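Long-range contacts in papain-like protease (Human betacoronavirus 2c EMC/2012, PDB 4RNA), which is a viral cysteine protease that probably cleaves the coronavirus polyprotein and, as in related papain-like proteases, probably removes ubiquitin from host proteins: residues V266-F271 with W305-T310; P133-A138 with T148-L153. All blocks are in the same frame, centred on the assembly; numbering follows the deposited sequence.

Contact 1: residues V266-F271 with W305-T310; sequences VAFNVF and WKCKVT
The side chains of Phe268 and Trp305 cross obliquely beside Val270. CE3 of Trp305 lies at the edge of the Phe268 ring, near its plane, 4.0 Å from Phe268 CZ. Cys307, two residues on in the same strand, puts CB over the centre of the indole on one face, 3.5 Å above the plane. The two strands, 267-271 and 305-310, belong to the large mixed beta-sheet of this papain-like protease. They pair antiparallel but are splayed, with 117° between their directions. Val270 and Val309 form a non-hydrogen-bonded pair with CA atoms 4.5 Å apart, and their side chains lie on the same face of the sheet.

Val270 and Trp305 reach toward each other tip to tip. CG2 of Val270 is 3.7 Å from Trp305 CZ3 and also touches Cys307 SG. The sulfur makes an oblique sulfur-aromatic contact with Phe268, 5.3 Å from SG to the ring centroid. CG2 of Val309 meets CD2 of Phe268, the two side chains crossing at about a right angle. Val257, Ala284 and Leu286 add to the packing around Phe268, and Lys293 makes a cation-pi contact with Trp305.

The Asn269 amide bonds outside the two segments: OD1 to His283 ND1, ND2 to Thr121 OG1 and to Asp311 OD2, the next residue along the partner strand. Two backbone bonds join the two segments; pairing continues beyond them, Asn269 with Asp311 and Ala267 with Leu313. Phe271 N donates to Lys308 O at 3.0 Å, with the donor nearly along the C=O axis. Thr310 N donates to Asn269 O at 2.9 Å, and the N-H points at the oxygen at 160°. That donor stands above the carbonyl plane of Asn269, 36° out of it.

Contact 2: residues P133-A138 with T148-L153; sequences PALQHA and TDFIAL. With PO4 (phosphate ion), chain C.
Apolar contacts carry most of the meeting between Ala138, Leu135 and Ala134 on one helix and Phe150, Leu153 and Asp149 on the other. Ala138 CB is 3.8 Å from Asp149 CB and also touches Leu153 CD1. That same leucine methyl lies against Ala134, 3.5 Å from its backbone O. Leu135 and Phe150 cross at about a right angle, with Leu135 CD2 3.7 Å from Phe150 CE1. Phe150 CB packs on Ala138 O at 3.5 Å. Phe139 stacks on the Phe150 ring, and Leu122 of helix 115-122 also touches this side chain.

Polar links run through water. One water lies 2.7 Å from Ala138 O, to which it probably donates, and accepts from Phe150 N. Another donates to Asp149 OD2 and has a weak bond to His137 ND1, in the plane of that ring. The Asp149 carboxylate also forms salt bridges with Lys141 and Lys89.

The two helix segments approach to 8.8 Å, with 139° between their directions, as a splayed helical hairpin. This is consistent with the helical thumb subdomain of coronavirus papain-like proteases.

In the fold
Contact 2 comes first along the chain and closes before contact 1 opens. Their centres are about 27 Å apart, and their nearest atoms about 13 Å, so they do not touch. They share no helix or strand. Contact 2 joins helices 133-143 and 148-158, while contact 1 joins strands 267-272 and 304-315 of the large mixed sheet. These are consistent with the thumb and palm in the thumb, palm and fingers architecture of this protease family. Neither uses the separate antiparallel sheet whose Cys193, Cys196, Cys228 and Cys230 bind zinc. Helix 115-122 reaches a residue of each contact, so it is a shared neighbour of the two.

Contact 1: residues V266-F271 with W305-T310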
loop_
_atom_site.group_PDB
_atom_site.type_symbol
_atom_site.label_atom_id
_atom_site.label_comp_id
_atom_site.label_asym_id
_atom_site.label_seq_id
_atom_site.Cartn_x
_atom_site.Cartn_y
_atom_site.Cartn_z
ATOM N N VAL A 266 -17.765 -12.750 -18.592
ATOM C CA VAL A 266 -16.731 -13.228 -19.517
ATOM C C VAL A 266 -15.566 -13.879 -18.793
ATOM O O VAL A 266 -14.756 -14.571 -19.400
ATOM C CB VAL A 266 -16.274 -12.124 -20.517
ATOM C CG1 VAL A 266 -17.487 -11.572 -21.299
ATOM C CG2 VAL A 266 -15.502 -11.034 -19.806
ATOM N N ALA A 267 -15.414 -13.608 -17.499
ATOM C CA ALA A 267 -14.291 -14.120 -16.734
ATOM C C ALA A 267 -14.520 -13.917 -15.239
ATOM O O ALA A 267 -15.333 -13.116 -14.852
ATOM C CB ALA A 267 -12.943 -13.457 -17.107
ATOM N N PHE A 268 -13.820 -14.688 -14.399
ATOM C CA PHE A 268 -13.935 -14.502 -12.960
ATOM C C PHE A 268 -12.720 -15.045 -12.263
ATOM O O PHE A 268 -12.039 -15.932 -12.806
ATOM C CB PHE A 268 -15.246 -15.138 -12.396
ATOM C CG PHE A 268 -15.378 -16.623 -12.668
ATOM C CD1 PHE A 268 -15.902 -17.079 -13.873
ATOM C CD2 PHE A 268 -14.937 -17.520 -11.744
ATOM C CE1 PHE A 268 -16.044 -18.423 -14.160
ATOM C CE2 PHE A 268 -15.081 -18.886 -12.002
ATOM C CZ PHE A 268 -15.632 -19.337 -13.203
ATOM N N ASN A 269 -12.427 -14.549 -11.054
ATOM C CA ASN A 269 -11.380 -15.222 -10.270
ATOM C C ASN A 269 -11.883 -16.088 -9.178
ATOM O O ASN A 269 -13.012 -15.930 -8.690
ATOM C CB ASN A 269 -10.387 -14.200 -9.677
ATOM C CG ASN A 269 -9.684 -13.409 -10.785
ATOM O OD1 ASN A 269 -9.239 -14.006 -11.761
ATOM N ND2 ASN A 269 -9.567 -12.067 -10.625
ATOM N N VAL A 270 -11.033 -17.024 -8.759
ATOM C CA VAL A 270 -11.491 -17.962 -7.750
ATOM C C VAL A 270 -10.374 -17.981 -6.716
ATOM O O VAL A 270 -9.189 -17.872 -7.081
ATOM C CB VAL A 270 -11.691 -19.393 -8.367
ATOM C CG1 VAL A 270 -11.707 -20.447 -7.305
ATOM C CG2 VAL A 270 -12.968 -19.457 -9.197
ATOM N N PHE A 271 -10.728 -18.031 -5.426
ATOM C CA PHE A 271 -9.720 -18.270 -4.401
ATOM C C PHE A 271 -10.004 -19.618 -3.763
ATOM O O PHE A 271 -11.128 -19.855 -3.330
ATOM C CB PHE A 271 -9.743 -17.143 -3.371
ATOM C CG PHE A 271 -8.707 -17.270 -2.256
ATOM C CD1 PHE A 271 -7.347 -17.027 -2.495
ATOM C CD2 PHE A 271 -9.095 -17.591 -0.978
ATOM C CE1 PHE A 271 -6.415 -17.123 -1.471
ATOM C CE2 PHE A 271 -8.157 -17.694 0.046
ATOM C CZ PHE A 271 -6.826 -17.443 -0.199
ATOM N N TRP A 305 -18.688 -25.801 -12.661
ATOM C CA TRP A 305 -17.673 -25.664 -11.640
ATOM C C TRP A 305 -18.219 -25.076 -10.384
ATOM O O TRP A 305 -18.740 -23.938 -10.380
ATOM C CB TRP A 305 -16.523 -24.804 -12.149
ATOM C CG TRP A 305 -15.276 -24.855 -11.304
ATOM C CD1 TRP A 305 -14.878 -25.836 -10.407
ATOM C CD2 TRP A 305 -14.165 -23.893 -11.336
ATOM N NE1 TRP A 305 -13.647 -25.527 -9.867
ATOM C CE2 TRP A 305 -13.162 -24.385 -10.403
ATOM C CE3 TRP A 305 -13.903 -22.711 -12.057
ATOM C CZ2 TRP A 305 -11.949 -23.693 -10.179
ATOM C CZ3 TRP A 305 -12.678 -22.030 -11.832
ATOM C CH2 TRP A 305 -11.737 -22.508 -10.917
ATOM N N LYS A 306 -18.090 -25.857 -9.310
ATOM C CA LYS A 306 -18.388 -25.405 -7.969
ATOM C C LYS A 306 -17.092 -24.879 -7.382
ATOM O O LYS A 306 -16.125 -25.603 -7.195
ATOM C CB LYS A 306 -18.975 -26.519 -7.070
ATOM C CG LYS A 306 -19.461 -25.970 -5.717
ATOM C CD LYS A 306 -20.404 -26.911 -4.973
ATOM C CE LYS A 306 -19.670 -28.053 -4.286
ATOM N NZ LYS A 306 -20.583 -28.827 -3.394
ATOM N N CYS A 307 -17.091 -23.599 -7.072
ATOM C CA CYS A 307 -15.846 -22.911 -6.689
ATOM C C CYS A 307 -16.204 -21.581 -5.965
ATOM O O CYS A 307 -17.327 -21.070 -6.085
ATOM C CB CYS A 307 -15.028 -22.607 -7.952
ATOM S SG CYS A 307 -15.992 -21.552 -9.086
ATOM N N LYS A 308 -15.217 -21.034 -5.268
ATOM C CA LYS A 308 -15.340 -19.789 -4.477
ATOM C C LYS A 308 -14.867 -18.598 -5.272
ATOM O O LYS A 308 -13.666 -18.296 -5.373
ATOM C CB LYS A 308 -14.525 -19.930 -3.200
ATOM C CG LYS A 308 -14.951 -21.140 -2.363
ATOM C CD LYS A 308 -13.859 -21.419 -1.347
ATOM C CE LYS A 308 -14.394 -22.171 -0.145
ATOM N NZ LYS A 308 -13.259 -22.266 0.827
ATOM N N VAL A 309 -15.862 -17.930 -5.807
ATOM C CA VAL A 309 -15.679 -16.815 -6.696
ATOM C C VAL A 309 -15.312 -15.592 -5.879
ATOM O O VAL A 309 -15.905 -15.344 -4.781
ATOM C CB VAL A 309 -16.965 -16.624 -7.463
ATOM C CG1 VAL A 309 -16.997 -15.324 -8.249
ATOM C CG2 VAL A 309 -17.239 -17.799 -8.391
ATOM N N THR A 310 -14.455 -14.750 -6.475
ATOM C CA THR A 310 -14.086 -13.482 -5.860
ATOM C C THR A 310 -14.480 -12.370 -6.822
ATOM O O THR A 310 -15.554 -11.893 -6.707
ATOM C CB THR A 310 -12.594 -13.421 -5.496
ATOM O OG1 THR A 310 -11.748 -13.829 -6.608
ATOM C CG2 THR A 310 -12.290 -14.284 -4.269
#

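Contact 2: residues P133-A138 with T148-L153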
loop_
_atom_site.group_PDB
_atom_site.type_symbol
_atom_site.label_atom_id
_atom_site.label_comp_id
_atom_site.label_asym_id
_atom_site.label_seq_id
_atom_site.Cartn_x
_atom_site.Cartn_y
_atom_site.Cartn_z
ATOM N N PRO A 133 2.578 7.906 -16.133
ATOM C CA PRO A 133 3.317 7.499 -17.330
ATOM C C PRO A 133 4.101 6.211 -17.222
ATOM O O PRO A 133 4.111 5.435 -18.183
ATOM C CB PRO A 133 4.250 8.685 -17.577
ATOM C CG PRO A 133 3.465 9.869 -17.062
ATOM C CD PRO A 133 2.659 9.387 -15.895
ATOM N N ALA A 134 4.745 5.955 -16.081
ATOM C CA ALA A 134 5.527 4.722 -16.011
ATOM C C ALA A 134 4.637 3.528 -16.170
ATOM O O ALA A 134 5.031 2.523 -16.789
ATOM C CB ALA A 134 6.280 4.655 -14.686
ATOM N N LEU A 135 3.462 3.567 -15.528
ATOM C CA LEU A 135 2.521 2.423 -15.606
ATOM C C LEU A 135 1.960 2.242 -17.016
ATOM O O LEU A 135 1.864 1.165 -17.488
ATOM C CB LEU A 135 1.344 2.592 -14.648
ATOM C CG LEU A 135 1.367 1.791 -13.383
ATOM C CD1 LEU A 135 0.111 2.141 -12.540
ATOM C CD2 LEU A 135 1.541 0.293 -13.659
ATOM N N GLN A 136 1.580 3.334 -17.683
ATOM C CA GLN A 136 1.080 3.254 -19.057
ATOM C C GLN A 136 2.146 2.695 -19.984
ATOM O O GLN A 136 1.891 1.745 -20.758
ATOM C CB GLN A 136 0.670 4.664 -19.532
ATOM C CG GLN A 136 -0.171 4.696 -20.850
ATOM C CD GLN A 136 -1.305 3.667 -20.909
ATOM O OE1 GLN A 136 -1.889 3.280 -19.883
ATOM N NE2 GLN A 136 -1.582 3.161 -22.121
ATOM N N HIS A 137 3.383 3.193 -19.826
ATOM C CA HIS A 137 4.444 2.769 -20.704
ATOM C C HIS A 137 4.683 1.304 -20.412
ATOM O O HIS A 137 4.779 0.476 -21.323
ATOM C CB HIS A 137 5.687 3.657 -20.527
ATOM C CG HIS A 137 6.845 3.233 -21.377
ATOM N ND1 HIS A 137 7.776 2.362 -20.946
ATOM C CD2 HIS A 137 7.179 3.546 -22.692
ATOM C CE1 HIS A 137 8.684 2.144 -21.924
ATOM N NE2 HIS A 137 8.318 2.865 -22.992
ATOM N N ALA A 138 4.705 0.925 -19.141
ATOM C CA ALA A 138 4.961 -0.531 -18.861
ATOM C C ALA A 138 3.829 -1.471 -19.353
ATOM O O ALA A 138 4.077 -2.714 -19.602
ATOM C CB ALA A 138 5.160 -0.758 -17.345
ATOM N N THR A 148 8.015 -7.586 -17.591
ATOM C CA THR A 148 8.781 -7.398 -16.354
ATOM C C THR A 148 8.467 -6.054 -15.669
ATOM O O THR A 148 8.131 -6.030 -14.482
ATOM C CB THR A 148 10.282 -7.506 -16.628
ATOM O OG1 THR A 148 10.521 -8.805 -17.156
ATOM C CG2 THR A 148 11.119 -7.312 -15.308
ATOM N N ASP A 149 8.522 -4.959 -16.388
ATOM C CA ASP A 149 8.329 -3.725 -15.692
ATOM C C ASP A 149 6.935 -3.642 -15.110
ATOM O O ASP A 149 6.744 -3.058 -14.050
ATOM C CB ASP A 149 8.477 -2.537 -16.624
ATOM C CG ASP A 149 9.926 -2.256 -16.962
ATOM O OD1 ASP A 149 10.806 -2.981 -16.463
ATOM O OD2 ASP A 149 10.188 -1.323 -17.729
ATOM N N PHE A 150 5.938 -4.103 -15.867
ATOM C CA PHE A 150 4.549 -3.893 -15.433
ATOM C C PHE A 150 4.261 -4.696 -14.166
ATOM O O PHE A 150 3.638 -4.239 -13.214
ATOM C CB PHE A 150 3.593 -4.304 -16.553
ATOM C CG PHE A 150 2.151 -3.986 -16.269
ATOM C CD1 PHE A 150 1.730 -2.639 -16.183
ATOM C CD2 PHE A 150 1.220 -4.989 -16.194
ATOM C CE1 PHE A 150 0.373 -2.349 -15.979
ATOM C CE2 PHE A 150 -0.145 -4.707 -16.001
ATOM C CZ PHE A 150 -0.550 -3.378 -15.883
ATOM N N ILE A 151 4.760 -5.884 -14.142
ATOM C CA ILE A 151 4.601 -6.688 -12.981
ATOM C C ILE A 151 5.355 -6.063 -11.790
ATOM O O ILE A 151 4.769 -5.981 -10.692
ATOM C CB ILE A 151 5.097 -8.118 -13.195
ATOM C CG1 ILE A 151 4.250 -8.839 -14.260
ATOM C CG2 ILE A 151 5.062 -8.833 -11.872
ATOM C CD1 ILE A 151 5.010 -10.016 -14.819
ATOM N N ALA A 152 6.616 -5.627 -11.970
ATOM C CA ALA A 152 7.380 -5.023 -10.854
ATOM C C ALA A 152 6.704 -3.718 -10.373
ATOM O O ALA A 152 6.622 -3.424 -9.184
ATOM C CB ALA A 152 8.853 -4.778 -11.256
ATOM N N LEU A 153 6.161 -2.964 -11.303
ATOM C CA LEU A 153 5.429 -1.795 -10.890
ATOM C C LEU A 153 4.125 -2.044 -10.094
ATOM O O LEU A 153 3.858 -1.356 -9.103
ATOM C CB LEU A 153 5.116 -0.936 -12.100
ATOM C CG LEU A 153 6.246 -0.041 -12.650
ATOM C CD1 LEU A 153 5.724 0.691 -13.874
ATOM C CD2 LEU A 153 6.789 0.970 -11.639
HETATM P P PO4 C . 8.317 -11.547 -17.036
HETATM O O1 PO4 C . 9.744 -11.767 -16.526
HETATM O O2 PO4 C . 7.963 -10.083 -16.920
HETATM O O3 PO4 C . 7.402 -12.374 -16.144
HETATM O O4 PO4 C . 8.184 -11.963 -18.498
HETATM O O HOH W 1 8.458 0.761 -17.940
HETATM O O HOH W 2 6.127 -4.370 -18.851
#